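PDB 4Z80: EGF family domain-containing protein from Toxoplasma gondii, which probably serves in host-cell invasion at the moving junction as apical membrane antigen AMA4, binding a segment of the rhoptry neck protein RON2L1. Local coordinates for residues G55-Y60 against R384-S389; K100-T105 against E149-Y154; T105-S110 against C304-T309; Y294-F299 against Y316-M321. One frame throughout, in Å; residues are numbered along the deposited sequence.

All four contacts gather round the small antiparallel pair of strands 101-104 and 318-321. Interactions 1, 2 and 4 are buried, whereas interaction 3 lies further out and is only partly covered. Interactions 2 and 4 serve the same two-stranded sheet, one through hydrocarbon and aromatic packing and the other through a backbone bridge. Interaction 1 brings in the last turn of helix 378-387, which packs on a different sheet, and relies on an aromatic pair; K100 joins it to interactions 2 and 4 by hydrogen bonds to Y57 O and Q297 OE1. Interaction 3 shares T105 with interaction 2, is disulfide-linked to interaction 4 through C304-C317, and uses charged groups and waters.

Interaction 1 of 4, residues G55-Y60 against R384-S389; sequences GVYVGY and RLFMLS. With SO4 (sulfate ion), chain H.
The last turn of helix 378-387 abuts the loop that joins strand 43-51 to strand 60-62, and an edge-to-face aromatic pair carries most of the contact. Y57 drives the edge of its ring onto F386, with Y57 CD1 above the centre of the F386 ring and 3.5 Å from F386 CE2. The two planes stand at 65°. Both rings have CG anti to the backbone N (chi1 -171° for Y57, 177° for F386), and the side chains cross at about a right angle. F386 also reaches under the loop backbone, where F386 CE1 lies 3.6 Å from Y57 CA, while V56 O sits at the edge of the F386 ring. The helix answers with M387: its CA approaches the Y57 ring off-centre, 4.3 Å from the centroid, and M387 CG rests 3.8 Å from Y57 CE1.

This helix belongs with the four-stranded antiparallel sheet that includes strand 424-430, where R384 and L385 pack on F429; a helix laid against such a sheet is consistent with a PAN-type domain. Beyond M387 the chain leaves helical geometry at L388. S389 OG, in the crowded position between backbone N and carbonyl carbon, bonds to F386 O at 2.7 Å from above the carbonyl plane, and S389 OG lies 3.7 Å from V56 CB. K322 makes a cation-pi contact with F386. On the outer side R384, bent at chi2 and chi3, gives a hydrogen bond from NH2 to O2 of a sulfate, probably from the crystallisation liquor, at 3.0 Å, with the M387 sulfur close to the same oxygen.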
loop_
_atom_site.group_PDB
_atom_site.type_symbol
_atom_site.label_atom_id
_atom_site.label_comp_id
_atom_site.label_asym_id
_atom_site.label_seq_id
_atom_site.Cartn_x
_atom_site.Cartn_y
_atom_site.Cartn_z
ATOM N N GLY A 55 9.169 0.503 10.518
ATOM C CA GLY A 55 8.778 1.904 10.575
ATOM C C GLY A 55 7.317 2.127 10.189
ATOM O O GLY A 55 6.844 1.577 9.196
ATOM N N VAL A 56 6.609 2.935 10.971
ATOM C CA VAL A 56 5.190 3.221 10.733
ATOM C C VAL A 56 5.002 4.405 9.776
ATOM O O VAL A 56 4.207 4.345 8.836
ATOM C CB VAL A 56 4.458 3.494 12.079
ATOM C CG1 VAL A 56 3.045 4.066 11.873
ATOM C CG2 VAL A 56 4.404 2.222 12.903
ATOM N N TYR A 57 5.732 5.488 10.009
ATOM C CA TYR A 57 5.670 6.638 9.126
ATOM C C TYR A 57 6.175 6.238 7.746
ATOM O O TYR A 57 5.527 6.479 6.729
ATOM C CB TYR A 57 6.498 7.788 9.715
ATOM C CG TYR A 57 6.352 9.122 9.025
ATOM C CD1 TYR A 57 5.141 9.815 9.044
ATOM C CD2 TYR A 57 7.430 9.717 8.388
ATOM C CE1 TYR A 57 5.010 11.053 8.423
ATOM C CE2 TYR A 57 7.304 10.954 7.777
ATOM C CZ TYR A 57 6.102 11.618 7.805
ATOM O OH TYR A 57 5.995 12.848 7.186
ATOM N N VAL A 58 7.358 5.633 7.740
ATOM C CA VAL A 58 7.989 5.085 6.550
ATOM C C VAL A 58 8.485 3.681 6.894
ATOM O O VAL A 58 9.291 3.527 7.817
ATOM C CB VAL A 58 9.169 5.964 6.089
ATOM C CG1 VAL A 58 9.959 5.270 4.982
ATOM C CG2 VAL A 58 8.655 7.303 5.627
ATOM N N GLY A 59 7.997 2.669 6.174
ATOM C CA GLY A 59 8.352 1.286 6.447
ATOM C C GLY A 59 9.006 0.622 5.259
ATOM O O GLY A 59 8.449 0.623 4.167
ATOM N N TYR A 60 10.195 0.064 5.485
ATOM C CA TYR A 60 10.975 -0.601 4.447
ATOM C C TYR A 60 11.583 -1.892 4.961
ATOM O O TYR A 60 11.983 -1.988 6.127
ATOM C CB TYR A 60 12.141 0.274 3.955
ATOM C CG TYR A 60 11.783 1.567 3.274
ATOM C CD1 TYR A 60 10.851 1.614 2.252
ATOM C CD2 TYR A 60 12.395 2.746 3.650
ATOM C CE1 TYR A 60 10.525 2.809 1.632
ATOM C CE2 TYR A 60 12.084 3.949 3.034
ATOM C CZ TYR A 60 11.147 3.980 2.031
ATOM O OH TYR A 60 10.829 5.171 1.421
ATOM N N ARG A 384 0.955 14.574 14.545
ATOM C CA ARG A 384 2.314 14.625 15.071
ATOM C C ARG A 384 2.737 13.273 15.639
ATOM O O ARG A 384 3.893 12.893 15.509
ATOM C CB ARG A 384 2.467 15.720 16.129
ATOM C CG ARG A 384 2.547 17.142 15.557
ATOM C CD ARG A 384 3.637 17.342 14.462
ATOM N NE ARG A 384 5.014 17.294 14.961
ATOM C CZ ARG A 384 6.093 17.443 14.195
ATOM N NH1 ARG A 384 7.308 17.408 14.723
ATOM N NH2 ARG A 384 5.964 17.627 12.890
ATOM N N LEU A 385 1.822 12.538 16.265
ATOM C CA LEU A 385 2.149 11.185 16.705
ATOM C C LEU A 385 2.694 10.342 15.539
ATOM O O LEU A 385 3.736 9.704 15.648
ATOM C CB LEU A 385 0.920 10.506 17.316
ATOM C CG LEU A 385 1.108 9.038 17.707
ATOM C CD1 LEU A 385 2.187 8.885 18.775
ATOM C CD2 LEU A 385 -0.212 8.455 18.189
ATOM N N PHE A 386 1.979 10.363 14.421
ATOM C CA PHE A 386 2.386 9.662 13.206
ATOM C C PHE A 386 3.785 10.092 12.756
ATOM O O PHE A 386 4.641 9.250 12.457
ATOM C CB PHE A 386 1.332 9.934 12.118
ATOM C CG PHE A 386 1.623 9.330 10.769
ATOM C CD1 PHE A 386 1.921 7.985 10.622
ATOM C CD2 PHE A 386 1.530 10.118 9.629
ATOM C CE1 PHE A 386 2.144 7.451 9.372
ATOM C CE2 PHE A 386 1.755 9.586 8.374
ATOM C CZ PHE A 386 2.068 8.252 8.246
ATOM N N MET A 387 4.009 11.405 12.730
ATOM C CA MET A 387 5.276 11.966 12.260
ATOM C C MET A 387 6.429 11.743 13.242
ATOM O O MET A 387 7.582 11.882 12.855
ATOM C CB MET A 387 5.113 13.462 11.989
ATOM C CG MET A 387 4.085 13.788 10.917
ATOM S SD MET A 387 3.594 15.530 10.871
ATOM C CE MET A 387 4.968 16.213 9.963
ATOM N N LEU A 388 6.114 11.400 14.490
ATOM C CA LEU A 388 7.112 11.179 15.537
ATOM C C LEU A 388 7.217 9.702 15.931
ATOM O O LEU A 388 7.787 9.365 16.969
ATOM C CB LEU A 388 6.763 12.016 16.777
ATOM C CG LEU A 388 6.762 13.537 16.646
ATOM C CD1 LEU A 388 6.271 14.175 17.937
ATOM C CD2 LEU A 388 8.157 14.034 16.290
ATOM N N SER A 389 6.685 8.812 15.100
ATOM C CA SER A 389 6.584 7.410 15.492
ATOM C C SER A 389 7.858 6.637 15.156
ATOM O O SER A 389 8.747 6.518 16.005
ATOM C CB SER A 389 5.334 6.765 14.851
ATOM O OG SER A 389 5.364 6.792 13.430
HETATM S S SO4 H . 3.888 20.096 11.056
HETATM O O1 SO4 H . 5.288 20.070 10.612
HETATM O O2 SO4 H . 3.487 18.777 11.532
HETATM O O3 SO4 H . 3.052 20.557 9.950
HETATM O O4 SO4 H . 3.741 21.032 12.173
#

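Interaction 2 of 4, residues K100-T105 against E149-Y154; sequences KVIAFT and EGFAMY
A buried, mainly apolar contact, made by side chains and, at the tip of F104, by the loop backbone, lies between strand 101-104 and a loop that comes before strand 160-161; no hydrogen bond crosses it. I102 and F104, two residues apart on the strand, both point toward the loop and meet F151, I102 over one face and F104 near CD1. I102 has CG2 anti to the backbone N and sets that methyl 4.1 Å from the F151 centroid, displaced toward the rim. F104 reaches the other end of the same ring: F104 CZ comes within 3.7 Å of F151 CD1, the planes nearly perpendicular at 86° but the approach oblique. F151 itself is turned off a staggered rotamer (chi1 -107°), an orientation that lets its ring meet both strand residues.

The tip of F104 also lies along the loop backbone. F104 CZ sits 3.8 Å from G150 CA, and F104 CE2 is 3.4 Å from E149 O, an oxygen that accepts a hydrogen bond from R116. The carboxylate of E149 faces elsewhere, bonded to Y294 OH and the backbone N of H122 and paired with K146. Y294 meets F151 edge-to-face, and V318 of the partner strand packs on both I102 and F151. A long, irregular loop laid by its aromatic residue over a short antiparallel sheet is consistent with the loop-rich PAN-type domains of apical membrane antigens.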
loop_
_atom_site.group_PDB
_atom_site.type_symbol
_atom_site.label_atom_id
_atom_site.label_comp_id
_atom_site.label_asym_id
_atom_site.label_seq_id
_atom_site.Cartn_x
_atom_site.Cartn_y
_atom_site.Cartn_z
ATOM N N LYS A 100 -3.066 7.103 6.062
ATOM C CA LYS A 100 -1.778 7.386 5.427
ATOM C C LYS A 100 -1.881 7.489 3.910
ATOM O O LYS A 100 -2.239 6.527 3.232
ATOM C CB LYS A 100 -0.757 6.310 5.810
ATOM C CG LYS A 100 0.597 6.404 5.094
ATOM C CD LYS A 100 1.579 5.389 5.676
ATOM C CE LYS A 100 2.867 5.271 4.875
ATOM N NZ LYS A 100 3.843 4.370 5.549
ATOM N N VAL A 101 -1.525 8.662 3.393
ATOM C CA VAL A 101 -1.508 8.945 1.963
ATOM C C VAL A 101 -0.121 9.467 1.584
ATOM O O VAL A 101 0.477 10.234 2.347
ATOM C CB VAL A 101 -2.589 9.990 1.597
ATOM C CG1 VAL A 101 -2.476 10.439 0.144
ATOM C CG2 VAL A 101 -3.980 9.429 1.885
ATOM N N ILE A 102 0.379 9.064 0.423
ATOM C CA ILE A 102 1.625 9.616 -0.093
ATOM C C ILE A 102 1.329 10.920 -0.816
ATOM O O ILE A 102 0.789 10.924 -1.921
ATOM C CB ILE A 102 2.340 8.635 -1.031
ATOM C CG1 ILE A 102 2.523 7.274 -0.349
ATOM C CG2 ILE A 102 3.683 9.214 -1.454
ATOM C CD1 ILE A 102 3.170 7.322 1.044
ATOM N N ALA A 103 1.676 12.024 -0.161
ATOM C CA ALA A 103 1.408 13.366 -0.653
ATOM C C ALA A 103 2.560 13.884 -1.489
ATOM O O ALA A 103 3.727 13.666 -1.154
ATOM C CB ALA A 103 1.161 14.309 0.518
ATOM N N PHE A 104 2.230 14.570 -2.572
ATOM C CA PHE A 104 3.218 15.297 -3.360
ATOM C C PHE A 104 3.348 16.677 -2.737
ATOM O O PHE A 104 2.344 17.337 -2.499
ATOM C CB PHE A 104 2.805 15.395 -4.821
ATOM C CG PHE A 104 3.075 14.144 -5.612
ATOM C CD1 PHE A 104 2.509 12.933 -5.250
ATOM C CD2 PHE A 104 3.893 14.181 -6.732
ATOM C CE1 PHE A 104 2.773 11.781 -5.988
ATOM C CE2 PHE A 104 4.143 13.033 -7.474
ATOM C CZ PHE A 104 3.587 11.845 -7.096
ATOM N N THR A 105 4.576 17.092 -2.445
ATOM C CA THR A 105 4.821 18.331 -1.717
ATOM C C THR A 105 5.999 19.113 -2.290
ATOM O O THR A 105 6.722 18.640 -3.166
ATOM C CB THR A 105 5.116 18.047 -0.216
ATOM O OG1 THR A 105 6.406 17.437 -0.090
ATOM C CG2 THR A 105 4.082 17.113 0.388
ATOM N N GLU A 149 2.858 12.962 -13.333
ATOM C CA GLU A 149 3.092 11.636 -12.754
ATOM C C GLU A 149 2.534 11.536 -11.339
ATOM O O GLU A 149 2.696 12.458 -10.540
ATOM C CB GLU A 149 4.585 11.307 -12.719
ATOM C CG GLU A 149 4.878 9.896 -12.189
ATOM C CD GLU A 149 6.346 9.637 -11.890
ATOM O OE1 GLU A 149 7.050 10.559 -11.415
ATOM O OE2 GLU A 149 6.796 8.496 -12.108
ATOM N N GLY A 150 1.897 10.406 -11.037
ATOM C CA GLY A 150 1.482 10.080 -9.688
ATOM C C GLY A 150 2.229 8.853 -9.182
ATOM O O GLY A 150 3.378 8.605 -9.565
ATOM N N PHE A 151 1.555 8.068 -8.346
ATOM C CA PHE A 151 2.159 6.885 -7.731
ATOM C C PHE A 151 1.459 5.580 -8.091
ATOM O O PHE A 151 1.882 4.518 -7.641
ATOM C CB PHE A 151 2.155 7.036 -6.208
ATOM C CG PHE A 151 3.500 7.301 -5.616
ATOM C CD1 PHE A 151 4.269 8.359 -6.061
ATOM C CD2 PHE A 151 3.976 6.513 -4.583
ATOM C CE1 PHE A 151 5.504 8.613 -5.506
ATOM C CE2 PHE A 151 5.206 6.769 -4.017
ATOM C CZ PHE A 151 5.968 7.819 -4.480
ATOM N N ALA A 152 0.394 5.642 -8.888
ATOM C CA ALA A 152 -0.399 4.444 -9.143
ATOM C C ALA A 152 0.253 3.537 -10.173
ATOM O O ALA A 152 0.797 3.993 -11.167
ATOM C CB ALA A 152 -1.794 4.821 -9.602
ATOM N N MET A 153 0.175 2.235 -9.936
ATOM C CA MET A 153 0.726 1.273 -10.880
ATOM C C MET A 153 -0.074 1.304 -12.182
ATOM O O MET A 153 -1.250 1.671 -12.191
ATOM C CB MET A 153 0.728 -0.130 -10.268
ATOM C CG MET A 153 1.422 -1.191 -11.103
ATOM S SD MET A 153 3.095 -0.686 -11.541
ATOM C CE MET A 153 3.647 -2.149 -12.425
ATOM N N TYR A 154 0.585 0.923 -13.272
ATOM C CA TYR A 154 -0.070 0.792 -14.572
ATOM C C TYR A 154 -1.331 -0.043 -14.448
ATOM O O TYR A 154 -1.407 -0.965 -13.638
ATOM C CB TYR A 154 0.892 0.171 -15.590
ATOM C CG TYR A 154 2.213 0.902 -15.677
ATOM C CD1 TYR A 154 2.284 2.183 -16.212
ATOM C CD2 TYR A 154 3.381 0.317 -15.220
ATOM C CE1 TYR A 154 3.484 2.865 -16.284
ATOM C CE2 TYR A 154 4.593 0.986 -15.298
ATOM C CZ TYR A 154 4.638 2.259 -15.827
ATOM O OH TYR A 154 5.845 2.931 -15.905
#

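Interaction 3 of 4, residues T105-S110 against C304-T309; sequences TKRDGS and CAELTT. With SO4 (sulfate ion), chain I.
Two irregular loops run close together here, the CA atoms of K106 and E306 being 4.8 Å apart. The first folds into a type I turn from K106 to G109, closed by G109 N to K106 O, and K106 N also bonds to S110 O. The second bends at L307, whose phi is positive. A water ties the backbones, accepting from L307 N and donating to T105 O, each at 2.8 Å.

E306 carries the side-chain contact. Its chain is extended beyond CG, and OE1 takes the R107 N-H at 2.8 Å along an almost straight line (176°), through its anti lone pair; a second water also donates to OE1. R107 swings out with CG anti to its backbone N and bends at chi3, so that its guanidinium stacks over the E306 carboxylate, the planes 16° apart. No N-H points at OE1 from the stack, so the attraction there is probably one of charge. In its own plane R107 NH2 donates to C304 O at 2.9 Å. C304 forms a disulfide with C317, next to strand 318-321, which fastens this loop to the two-stranded sheet formed with strand 101-104, in a chain whose family is of the PAN clan. R107 NE lies 3.5 Å from C304 SG and bonds to S301 O. Further round the turn, D108 OD1 accepts from S110 N in an Asx turn and also from S110 OG at 2.7 Å. K106 NZ points outward to bond with O2 of a second such sulfate at 2.9 Å, an ion that R111 holds too.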
loop_
_atom_site.group_PDB
_atom_site.type_symbol
_atom_site.label_atom_id
_atom_site.label_comp_id
_atom_site.label_asym_id
_atom_site.label_seq_id
_atom_site.Cartn_x
_atom_site.Cartn_y
_atom_site.Cartn_z
ATOM N N THR A 105 4.576 17.092 -2.445
ATOM C CA THR A 105 4.821 18.331 -1.717
ATOM C C THR A 105 5.999 19.113 -2.290
ATOM O O THR A 105 6.722 18.640 -3.166
ATOM C CB THR A 105 5.116 18.047 -0.216
ATOM O OG1 THR A 105 6.406 17.437 -0.090
ATOM C CG2 THR A 105 4.082 17.113 0.388
ATOM N N LYS A 106 6.195 20.319 -1.771
ATOM C CA LYS A 106 7.474 20.986 -1.936
ATOM C C LYS A 106 8.460 20.347 -0.964
ATOM O O LYS A 106 8.076 19.544 -0.111
ATOM C CB LYS A 106 7.336 22.485 -1.707
ATOM C CG LYS A 106 6.464 23.124 -2.769
ATOM C CD LYS A 106 6.615 24.616 -2.819
ATOM C CE LYS A 106 7.981 25.015 -3.357
ATOM N NZ LYS A 106 8.120 26.485 -3.476
ATOM N N ARG A 107 9.733 20.695 -1.091
ATOM C CA ARG A 107 10.765 20.062 -0.279
ATOM C C ARG A 107 10.578 20.334 1.212
ATOM O O ARG A 107 11.032 19.549 2.045
ATOM C CB ARG A 107 12.144 20.536 -0.739
ATOM C CG ARG A 107 13.292 19.680 -0.238
ATOM C CD ARG A 107 14.596 19.998 -0.958
ATOM N NE ARG A 107 14.472 19.752 -2.389
ATOM C CZ ARG A 107 14.524 20.677 -3.343
ATOM N NH1 ARG A 107 14.740 21.957 -3.061
ATOM N NH2 ARG A 107 14.369 20.313 -4.602
ATOM N N ASP A 108 9.910 21.434 1.552
ATOM C CA ASP A 108 9.636 21.743 2.948
ATOM C C ASP A 108 8.281 21.213 3.415
ATOM O O ASP A 108 7.813 21.543 4.504
ATOM C CB ASP A 108 9.731 23.259 3.189
ATOM C CG ASP A 108 8.683 24.057 2.438
ATOM O OD1 ASP A 108 7.892 23.462 1.678
ATOM O OD2 ASP A 108 8.664 25.300 2.599
ATOM N N GLY A 109 7.651 20.371 2.598
ATOM C CA GLY A 109 6.373 19.785 2.968
ATOM C C GLY A 109 5.149 20.630 2.642
ATOM O O GLY A 109 4.024 20.173 2.850
ATOM N N SER A 110 5.356 21.847 2.141
ATOM C CA SER A 110 4.255 22.764 1.858
ATOM C C SER A 110 3.581 22.459 0.524
ATOM O O SER A 110 4.104 21.698 -0.291
ATOM C CB SER A 110 4.744 24.228 1.875
ATOM O OG SER A 110 5.607 24.534 0.798
ATOM N N CYS A 304 15.087 16.247 -5.378
ATOM C CA CYS A 304 13.695 15.856 -5.596
ATOM C C CYS A 304 12.985 16.946 -6.397
ATOM O O CYS A 304 13.275 18.134 -6.249
ATOM C CB CYS A 304 12.967 15.568 -4.274
ATOM S SG CYS A 304 12.536 16.975 -3.198
ATOM N N ALA A 305 12.070 16.524 -7.265
ATOM C CA ALA A 305 11.284 17.451 -8.069
ATOM C C ALA A 305 10.089 17.966 -7.279
ATOM O O ALA A 305 9.301 17.183 -6.756
ATOM C CB ALA A 305 10.818 16.774 -9.355
ATOM N N GLU A 306 9.956 19.286 -7.192
ATOM C CA GLU A 306 8.866 19.895 -6.442
ATOM C C GLU A 306 7.619 20.084 -7.306
ATOM O O GLU A 306 7.516 21.060 -8.058
ATOM C CB GLU A 306 9.297 21.240 -5.860
ATOM C CG GLU A 306 10.424 21.144 -4.836
ATOM C CD GLU A 306 10.730 22.487 -4.184
ATOM O OE1 GLU A 306 10.561 22.609 -2.953
ATOM O OE2 GLU A 306 11.139 23.424 -4.908
ATOM N N LEU A 307 6.697 19.125 -7.172
ATOM C CA LEU A 307 5.344 19.126 -7.757
ATOM C C LEU A 307 5.281 18.930 -9.276
ATOM O O LEU A 307 4.431 18.177 -9.752
ATOM C CB LEU A 307 4.596 20.409 -7.377
ATOM C CG LEU A 307 4.300 20.585 -5.878
ATOM C CD1 LEU A 307 3.605 21.916 -5.613
ATOM C CD2 LEU A 307 3.459 19.435 -5.323
ATOM N N THR A 308 6.151 19.591 -10.034
ATOM C CA THR A 308 6.191 19.409 -11.482
ATOM C C THR A 308 7.619 19.401 -11.989
ATOM O O THR A 308 8.465 20.177 -11.529
ATOM C CB THR A 308 5.390 20.512 -12.223
ATOM O OG1 THR A 308 5.870 21.809 -11.850
ATOM C CG2 THR A 308 3.914 20.427 -11.881
ATOM N N THR A 309 7.889 18.492 -12.922
ATOM C CA THR A 309 9.148 18.462 -13.658
ATOM C C THR A 309 8.934 17.736 -14.975
ATOM O O THR A 309 7.976 16.980 -15.112
ATOM C CB THR A 309 10.279 17.753 -12.882
ATOM O OG1 THR A 309 11.504 17.874 -13.615
ATOM C CG2 THR A 309 9.972 16.279 -12.682
HETATM S S SO4 I . 6.402 29.492 -2.848
HETATM O O1 SO4 I . 7.802 29.677 -2.475
HETATM O O2 SO4 I . 5.979 28.129 -2.523
HETATM O O3 SO4 I . 6.266 29.730 -4.289
HETATM O O4 SO4 I . 5.556 30.421 -2.097
HETATM O O HOH W 1 6.168 16.992 -5.383
HETATM O O HOH W 2 10.701 23.924 -0.399
#

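Interaction 4 of 4, residues Y294-F299 against Y316-M321; sequences YHTQDF and YCVRPM
The tight part of this contact is backbone on backbone, where F299 and V318 form a single antiparallel bridge as a hydrogen-bonded pair. F299 N donates to V318 O at 2.9 Å, nearly straight at 169° but from above the carbonyl plane; V318 N returns the bond to F299 O at 3.0 Å, in plane and on a lone pair. CA-H...O contacts flank the pair, D298 CA to V318 O and C317 CA to F299 O. Further along, P320 has no N-H to give Q297 O, which instead presses against its ring, 3.1 Å from P320 CD. V318 puts CG2 in the crowded position between its backbone N and carbonyl carbon, which brings that methyl 4.3 Å from F299 CB. F299 has CG anti to its backbone N and meets Y316 O with its ring edge, F299 CD2 lying 3.5 Å away.

The D298 and R319 side is looser and partly exposed. These two side chains run side by side, but D298 OD2 touches the aliphatic R319 CB at 3.2 Å, and the salt bridge of D298 OD2 is made with R300. R319 bends at chi3 and reaches back through water: R319 NH2 donates to a water that in turn donates to F299 O.

On the buried side Q297 takes a hydrogen bond from K100 and gives one to G59 O, while T296 bonds to D80 and T84. Strand 318-321 pairs on its other side with strand 101-104, whose F104 packs on V318, and helix 80-84 lies against T296 and F299.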
loop_
_atom_site.group_PDB
_atom_site.type_symbol
_atom_site.label_atom_id
_atom_site.label_comp_id
_atom_site.label_asym_id
_atom_site.label_seq_id
_atom_site.Cartn_x
_atom_site.Cartn_y
_atom_site.Cartn_z
ATOM N N TYR A 294 5.396 2.397 -6.779
ATOM C CA TYR A 294 6.619 2.764 -6.070
ATOM C C TYR A 294 6.544 2.398 -4.592
ATOM O O TYR A 294 5.493 2.563 -3.953
ATOM C CB TYR A 294 6.872 4.265 -6.193
ATOM C CG TYR A 294 7.184 4.799 -7.574
ATOM C CD1 TYR A 294 7.995 4.098 -8.457
ATOM C CD2 TYR A 294 6.687 6.029 -7.980
ATOM C CE1 TYR A 294 8.301 4.614 -9.715
ATOM C CE2 TYR A 294 6.990 6.559 -9.226
ATOM C CZ TYR A 294 7.796 5.844 -10.090
ATOM O OH TYR A 294 8.101 6.364 -11.345
ATOM N N HIS A 295 7.666 1.916 -4.060
ATOM C CA HIS A 295 7.806 1.589 -2.643
ATOM C C HIS A 295 8.165 2.803 -1.794
ATOM O O HIS A 295 7.918 2.815 -0.589
ATOM C CB HIS A 295 8.869 0.520 -2.442
ATOM C CG HIS A 295 8.542 -0.784 -3.092
ATOM N ND1 HIS A 295 7.666 -1.692 -2.540
ATOM C CD2 HIS A 295 8.974 -1.329 -4.252
ATOM C CE1 HIS A 295 7.576 -2.746 -3.335
ATOM N NE2 HIS A 295 8.361 -2.551 -4.378
ATOM N N THR A 296 8.748 3.813 -2.432
ATOM C CA THR A 296 9.163 5.030 -1.738
ATOM C C THR A 296 7.983 5.645 -0.998
ATOM O O THR A 296 6.893 5.774 -1.554
ATOM C CB THR A 296 9.742 6.062 -2.745
ATOM O OG1 THR A 296 10.915 5.531 -3.373
ATOM C CG2 THR A 296 10.120 7.349 -2.043
ATOM N N GLN A 297 8.203 6.035 0.254
ATOM C CA GLN A 297 7.175 6.733 1.023
ATOM C C GLN A 297 7.551 8.175 1.380
ATOM O O GLN A 297 6.681 8.987 1.664
ATOM C CB GLN A 297 6.871 5.934 2.288
ATOM C CG GLN A 297 6.100 4.648 1.999
ATOM C CD GLN A 297 6.466 3.539 2.958
ATOM O OE1 GLN A 297 6.094 3.573 4.129
ATOM N NE2 GLN A 297 7.237 2.572 2.479
ATOM N N ASP A 298 8.844 8.492 1.339
ATOM C CA ASP A 298 9.333 9.839 1.655
ATOM C C ASP A 298 10.554 10.129 0.798
ATOM O O ASP A 298 11.469 9.312 0.735
ATOM C CB ASP A 298 9.681 9.950 3.147
ATOM C CG ASP A 298 9.886 11.386 3.611
ATOM O OD1 ASP A 298 10.938 11.978 3.303
ATOM O OD2 ASP A 298 9.003 11.912 4.323
ATOM N N PHE A 299 10.574 11.286 0.151
ATOM C CA PHE A 299 11.737 11.722 -0.621
ATOM C C PHE A 299 11.762 13.235 -0.552
ATOM O O PHE A 299 10.786 13.893 -0.902
ATOM C CB PHE A 299 11.671 11.232 -2.070
ATOM C CG PHE A 299 12.930 11.497 -2.869
ATOM C CD1 PHE A 299 14.165 11.104 -2.383
ATOM C CD2 PHE A 299 12.873 12.113 -4.108
ATOM C CE1 PHE A 299 15.319 11.333 -3.109
ATOM C CE2 PHE A 299 14.028 12.343 -4.840
ATOM C CZ PHE A 299 15.253 11.954 -4.336
ATOM N N TYR A 316 9.874 12.660 -7.606
ATOM C CA TYR A 316 9.154 13.731 -6.948
ATOM C C TYR A 316 9.333 13.777 -5.435
ATOM O O TYR A 316 9.495 12.747 -4.770
ATOM C CB TYR A 316 7.662 13.620 -7.270
ATOM C CG TYR A 316 7.311 14.226 -8.604
ATOM C CD1 TYR A 316 7.258 15.604 -8.750
ATOM C CD2 TYR A 316 7.059 13.435 -9.721
ATOM C CE1 TYR A 316 6.964 16.182 -9.962
ATOM C CE2 TYR A 316 6.748 14.012 -10.942
ATOM C CZ TYR A 316 6.700 15.382 -11.052
ATOM O OH TYR A 316 6.397 15.996 -12.252
ATOM N N CYS A 317 9.313 14.998 -4.909
ATOM C CA CYS A 317 9.249 15.230 -3.471
ATOM C C CYS A 317 7.936 14.667 -2.960
ATOM O O CYS A 317 6.877 15.106 -3.396
ATOM C CB CYS A 317 9.322 16.718 -3.151
ATOM S SG CYS A 317 10.731 17.630 -3.849
ATOM N N VAL A 318 7.995 13.702 -2.051
ATOM C CA VAL A 318 6.780 13.134 -1.482
ATOM C C VAL A 318 6.989 12.866 -0.004
ATOM O O VAL A 318 8.120 12.720 0.450
ATOM C CB VAL A 318 6.349 11.802 -2.179
ATOM C CG1 VAL A 318 6.076 12.016 -3.653
ATOM C CG2 VAL A 318 7.392 10.705 -1.986
ATOM N N ARG A 319 5.901 12.789 0.747
ATOM C CA ARG A 319 5.993 12.316 2.126
ATOM C C ARG A 319 4.639 11.807 2.568
ATOM O O ARG A 319 3.622 12.205 2.002
ATOM C CB ARG A 319 6.490 13.419 3.068
ATOM C CG ARG A 319 5.519 14.577 3.285
ATOM C CD ARG A 319 6.181 15.720 4.069
ATOM N NE ARG A 319 7.352 16.205 3.356
ATOM C CZ ARG A 319 8.245 17.066 3.831
ATOM N NH1 ARG A 319 8.135 17.571 5.056
ATOM N NH2 ARG A 319 9.268 17.405 3.060
ATOM N N PRO A 320 4.613 10.923 3.575
ATOM C CA PRO A 320 3.312 10.469 4.060
ATOM C C PRO A 320 2.597 11.559 4.830
ATOM O O PRO A 320 3.235 12.336 5.547
ATOM C CB PRO A 320 3.659 9.291 4.978
ATOM C CG PRO A 320 5.111 9.000 4.742
ATOM C CD PRO A 320 5.715 10.286 4.311
ATOM N N MET A 321 1.279 11.613 4.681
ATOM C CA MET A 321 0.458 12.570 5.404
ATOM C C MET A 321 -0.837 11.925 5.843
ATOM O O MET A 321 -1.376 11.060 5.150
ATOM C CB MET A 321 0.126 13.801 4.553
ATOM C CG MET A 321 1.277 14.743 4.285
ATOM S SD MET A 321 0.738 16.177 3.324
ATOM C CE MET A 321 -0.359 16.991 4.470
HETATM O O HOH W 3 8.646 15.687 0.705
#